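Local structure of tRNA (guanine(26)-N(2))-dimethyltransferase (Pyrococcus horikoshii, 2EJU) at residues A[33-38]-A[219-224]. The protein probably transfers two methyl groups from S-adenosyl-L-methionine to N2 of guanine 26 in a number of tRNAs. Residues are numbered along the deposited sequence; the frame is centred on the assembly and turned at random.
Sequences ALNRDI and LAYYKD. With SAH (S-adenosyl-L-homocysteine), chain B.
Ile38 meets Tyr221 and Leu219 where helix 33-46 of the class I-like (Rossmann-type) methyltransferase fold packs on strand 213-223, an outermost strand of the central mixed sheet. The segments run nearly antiparallel, their axes 11.4 Å apart, and side chains bridge the gap. Van der Waals contacts dominate. With CG2 anti to the backbone N, Ile38 sets this methyl 4.1 Å from Leu219 CD2 and obliquely against Tyr221 CE2, while its CG1 lies 3.7 Å from Tyr221 OH. One turn earlier, Leu34 CD2 touches CE of Lys223 at 4.0 Å, the two side chains crossing at about a right angle. Helix 302-314 also packs on Leu34, Ile38, Tyr221 and Lys223. One water bridges the segments: it lies in the plane of the Tyr221 ring, hydrogen-bonds to Tyr221 OH and donates to Asn35 O. Asn35 itself turns OD1 to Arg61. Arg36 starts off away from the strand, and its bent chain brings the guanidinium to S-adenosyl-L-homocysteine and Glu8. A leucine in place of Arg36 would probably cost the ligand carboxylate this charged donor and Glu8 its salt bridge here. SAH OXT sits at the guanidinium edge, near its plane, and accepts from Arg36 NH1 over 2.8 Å, with an N-H...O angle of 147°.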
ATOM      1  N   ALA A  33      -7.609   4.039 -10.650  1.00 29.25           N
ATOM      2  CA  ALA A  33      -7.623   2.884 -11.542  1.00 29.16           C
ATOM      3  C   ALA A  33      -6.240   2.232 -11.508  1.00 29.82           C
ATOM      4  O   ALA A  33      -6.110   1.009 -11.635  1.00 27.86           O
ATOM      5  CB  ALA A  33      -7.964   3.316 -12.966  1.00 27.26           C
ATOM      6  N   LEU A  34      -5.214   3.065 -11.338  1.00 29.09           N
ATOM      7  CA  LEU A  34      -3.832   2.598 -11.267  1.00 29.91           C
ATOM      8  C   LEU A  34      -3.643   1.723 -10.027  1.00 28.71           C
ATOM      9  O   LEU A  34      -3.015   0.665 -10.091  1.00 30.25           O
ATOM     10  CB  LEU A  34      -2.874   3.795 -11.208  1.00 30.80           C
ATOM     11  CG  LEU A  34      -1.380   3.463 -11.110  1.00 32.63           C
ATOM     12  CD1 LEU A  34      -0.981   2.567 -12.269  1.00 33.97           C
ATOM     13  CD2 LEU A  34      -0.554   4.743 -11.120  1.00 34.72           C
ATOM     14  N   ASN A  35      -4.184   2.174  -8.904  1.00 29.46           N
ATOM     15  CA  ASN A  35      -4.097   1.429  -7.655  1.00 30.85           C
ATOM     16  C   ASN A  35      -4.735   0.063  -7.896  1.00 30.23           C
ATOM     17  O   ASN A  35      -4.151  -0.977  -7.576  1.00 29.72           O
ATOM     18  CB  ASN A  35      -4.846   2.185  -6.550  1.00 33.48           C
ATOM     19  CG  ASN A  35      -4.809   1.469  -5.202  1.00 37.31           C
ATOM     20  OD1 ASN A  35      -5.312   0.355  -5.059  1.00 38.72           O
ATOM     21  ND2 ASN A  35      -4.219   2.119  -4.204  1.00 40.06           N
ATOM     22  N   ARG A  36      -5.931   0.078  -8.481  1.00 28.32           N
ATOM     23  CA  ARG A  36      -6.660  -1.154  -8.783  1.00 27.64           C
ATOM     24  C   ARG A  36      -5.828  -2.073  -9.683  1.00 26.88           C
ATOM     25  O   ARG A  36      -5.762  -3.284  -9.458  1.00 24.49           O
ATOM     26  CB  ARG A  36      -7.991  -0.825  -9.468  1.00 28.40           C
ATOM     27  CG  ARG A  36      -9.240  -1.184  -8.668  1.00 30.87           C
ATOM     28  CD  ARG A  36      -9.954   0.046  -8.118  1.00 28.75           C
ATOM     29  NE  ARG A  36     -10.261   1.038  -9.155  1.00 26.67           N
ATOM     30  CZ  ARG A  36     -10.735   2.257  -8.899  1.00 25.09           C
ATOM     31  NH1 ARG A  36     -10.969   2.633  -7.650  1.00 23.26           N
ATOM     32  NH2 ARG A  36     -10.929   3.121  -9.882  1.00 25.32           N
ATOM     33  N   ASP A  37      -5.194  -1.502 -10.706  1.00 27.29           N
ATOM     34  CA  ASP A  37      -4.360  -2.296 -11.610  1.00 26.87           C
ATOM     35  C   ASP A  37      -3.259  -3.032 -10.853  1.00 25.46           C
ATOM     36  O   ASP A  37      -3.025  -4.222 -11.074  1.00 25.14           O
ATOM     37  CB  ASP A  37      -3.687  -1.416 -12.673  1.00 28.92           C
ATOM     38  CG  ASP A  37      -4.628  -1.011 -13.790  1.00 31.36           C
ATOM     39  OD1 ASP A  37      -5.467  -1.838 -14.200  1.00 29.59           O
ATOM     40  OD2 ASP A  37      -4.512   0.133 -14.274  1.00 35.11           O
ATOM     41  N   ILE A  38      -2.575  -2.308  -9.974  1.00 23.65           N
ATOM     42  CA  ILE A  38      -1.480  -2.872  -9.203  1.00 24.38           C
ATOM     43  C   ILE A  38      -1.928  -4.109  -8.439  1.00 23.56           C
ATOM     44  O   ILE A  38      -1.296  -5.160  -8.530  1.00 22.35           O
ATOM     45  CB  ILE A  38      -0.897  -1.835  -8.205  1.00 25.75           C
ATOM     46  CG1 ILE A  38      -0.460  -0.570  -8.948  1.00 26.70           C
ATOM     47  CG2 ILE A  38       0.291  -2.428  -7.459  1.00 23.02           C
ATOM     48  CD1 ILE A  38       0.627  -0.791  -9.969  1.00 27.55           C
ATOM     49  N   LEU A 219       4.923  -5.690  -0.966  1.00 21.89           N
ATOM     50  CA  LEU A 219       5.107  -4.435  -1.680  1.00 22.61           C
ATOM     51  C   LEU A 219       4.419  -3.296  -0.943  1.00 22.37           C
ATOM     52  O   LEU A 219       3.247  -3.394  -0.579  1.00 22.40           O
ATOM     53  CB  LEU A 219       4.521  -4.536  -3.093  1.00 23.64           C
ATOM     54  CG  LEU A 219       4.292  -3.218  -3.848  1.00 24.96           C
ATOM     55  CD1 LEU A 219       5.624  -2.555  -4.176  1.00 22.42           C
ATOM     56  CD2 LEU A 219       3.504  -3.496  -5.118  1.00 24.58           C
ATOM     57  N   ALA A 220       5.158  -2.220  -0.716  1.00 21.67           N
ATOM     58  CA  ALA A 220       4.614  -1.052  -0.047  1.00 21.44           C
ATOM     59  C   ALA A 220       5.196   0.135  -0.782  1.00 21.76           C
ATOM     60  O   ALA A 220       6.410   0.227  -0.966  1.00 22.45           O
ATOM     61  CB  ALA A 220       5.024  -1.028   1.416  1.00 18.48           C
ATOM     62  N   TYR A 221       4.334   1.041  -1.219  1.00 22.25           N
ATOM     63  CA  TYR A 221       4.806   2.201  -1.952  1.00 22.80           C
ATOM     64  C   TYR A 221       3.964   3.428  -1.672  1.00 22.85           C
ATOM     65  O   TYR A 221       2.962   3.363  -0.964  1.00 23.04           O
ATOM     66  CB  TYR A 221       4.792   1.895  -3.457  1.00 23.16           C
ATOM     67  CG  TYR A 221       3.415   1.624  -4.025  1.00 24.38           C
ATOM     68  CD1 TYR A 221       2.666   2.643  -4.615  1.00 25.57           C
ATOM     69  CD2 TYR A 221       2.858   0.349  -3.967  1.00 27.00           C
ATOM     70  CE1 TYR A 221       1.395   2.395  -5.138  1.00 27.37           C
ATOM     71  CE2 TYR A 221       1.590   0.087  -4.482  1.00 27.20           C
ATOM     72  CZ  TYR A 221       0.863   1.113  -5.066  1.00 29.50           C
ATOM     73  OH  TYR A 221      -0.392   0.855  -5.572  1.00 29.98           O
ATOM     74  N   TYR A 222       4.394   4.548  -2.236  1.00 24.50           N
ATOM     75  CA  TYR A 222       3.696   5.815  -2.103  1.00 24.77           C
ATOM     76  C   TYR A 222       3.376   6.300  -3.514  1.00 26.13           C
ATOM     77  O   TYR A 222       4.163   6.088  -4.437  1.00 25.83           O
ATOM     78  CB  TYR A 222       4.584   6.851  -1.415  1.00 25.32           C
ATOM     79  CG  TYR A 222       4.057   8.257  -1.571  1.00 26.48           C
ATOM     80  CD1 TYR A 222       3.042   8.734  -0.749  1.00 28.12           C
ATOM     81  CD2 TYR A 222       4.523   9.085  -2.595  1.00 29.49           C
ATOM     82  CE1 TYR A 222       2.498   9.998  -0.938  1.00 30.83           C
ATOM     83  CE2 TYR A 222       3.980  10.352  -2.798  1.00 29.26           C
ATOM     84  CZ  TYR A 222       2.970  10.801  -1.966  1.00 30.62           C
ATOM     85  OH  TYR A 222       2.417  12.046  -2.158  1.00 32.76           O
ATOM     86  N   LYS A 223       2.235   6.962  -3.678  1.00 27.62           N
ATOM     87  CA  LYS A 223       1.850   7.469  -4.987  1.00 29.58           C
ATOM     88  C   LYS A 223       0.702   8.457  -4.920  1.00 30.00           C
ATOM     89  O   LYS A 223      -0.344   8.179  -4.336  1.00 27.82           O
ATOM     90  CB  LYS A 223       1.445   6.320  -5.910  1.00 31.36           C
ATOM     91  CG  LYS A 223       1.177   6.725  -7.362  1.00 33.22           C
ATOM     92  CD  LYS A 223       2.478   6.960  -8.111  1.00 34.61           C
ATOM     93  CE  LYS A 223       2.254   7.096  -9.612  1.00 36.67           C
ATOM     94  NZ  LYS A 223       1.577   8.363  -9.997  1.00 35.42           N
ATOM     95  N   ASP A 224       0.912   9.614  -5.532  1.00 32.44           N
ATOM     96  CA  ASP A 224      -0.103  10.651  -5.601  1.00 33.48           C
ATOM     97  C   ASP A 224      -0.828  10.891  -4.285  1.00 33.06           C
ATOM     98  O   ASP A 224      -2.056  10.912  -4.233  1.00 31.12           O
ATOM     99  CB  ASP A 224      -1.123  10.299  -6.686  1.00 37.14           C
ATOM    100  CG  ASP A 224      -1.870  11.519  -7.197  1.00 40.54           C
ATOM    101  OD1 ASP A 224      -2.955  11.353  -7.793  1.00 43.48           O
ATOM    102  OD2 ASP A 224      -1.357  12.641  -7.008  1.00 38.96           O
TER
HETATM  103  N   SAH B 501     -12.587   0.730  -2.613  1.00 31.58           N
HETATM  104  CA  SAH B 501     -12.781   1.583  -3.639  1.00 31.87           C
HETATM  105  CB  SAH B 501     -13.441   2.720  -2.827  1.00 29.85           C
HETATM  106  CG  SAH B 501     -13.952   3.323  -1.571  1.00 28.42           C
HETATM  107  SD  SAH B 501     -14.673   4.753  -0.994  1.00 28.98           S
HETATM  108  C   SAH B 501     -12.515   1.589  -5.034  1.00 30.26           C
HETATM  109  O   SAH B 501     -13.453   2.259  -5.664  1.00 29.51           O
HETATM  110  OXT SAH B 501     -11.505   1.008  -5.494  1.00 31.39           O
HETATM  111  C5' SAH B 501     -14.846   4.320   0.646  1.00 24.51           C
HETATM  112  C4' SAH B 501     -16.366   4.182   0.986  1.00 26.53           C
HETATM  113  O4' SAH B 501     -16.295   3.445   2.213  1.00 25.68           O
HETATM  114  C3' SAH B 501     -17.817   4.240   0.573  1.00 24.28           C
HETATM  115  O3' SAH B 501     -18.445   3.541  -0.542  1.00 24.20           O
HETATM  116  C2' SAH B 501     -18.579   3.944   1.864  1.00 24.95           C
HETATM  117  O2' SAH B 501     -19.861   4.086   2.118  1.00 25.95           O
HETATM  118  C1' SAH B 501     -17.559   3.456   2.852  1.00 23.94           C
HETATM  119  N9  SAH B 501     -17.602   3.000   4.358  1.00 25.79           N
HETATM  120  C8  SAH B 501     -17.478   3.869   5.347  1.00 24.02           C
HETATM  121  N7  SAH B 501     -17.542   3.256   6.489  1.00 26.35           N
HETATM  122  C5  SAH B 501     -17.700   1.976   6.272  1.00 24.66           C
HETATM  123  C6  SAH B 501     -17.830   0.855   7.113  1.00 23.09           C
HETATM  124  N6  SAH B 501     -17.785   1.018   8.426  1.00 20.40           N
HETATM  125  N1  SAH B 501     -17.995  -0.423   6.557  1.00 24.01           N
HETATM  126  C2  SAH B 501     -18.045  -0.617   5.190  1.00 24.44           C
HETATM  127  N3  SAH B 501     -17.922   0.469   4.353  1.00 24.50           N
HETATM  128  C4  SAH B 501     -17.752   1.776   4.865  1.00 24.99           C
HETATM  129  O   HOH W   1      -2.192  -0.844  -5.321  1.00 25.22           O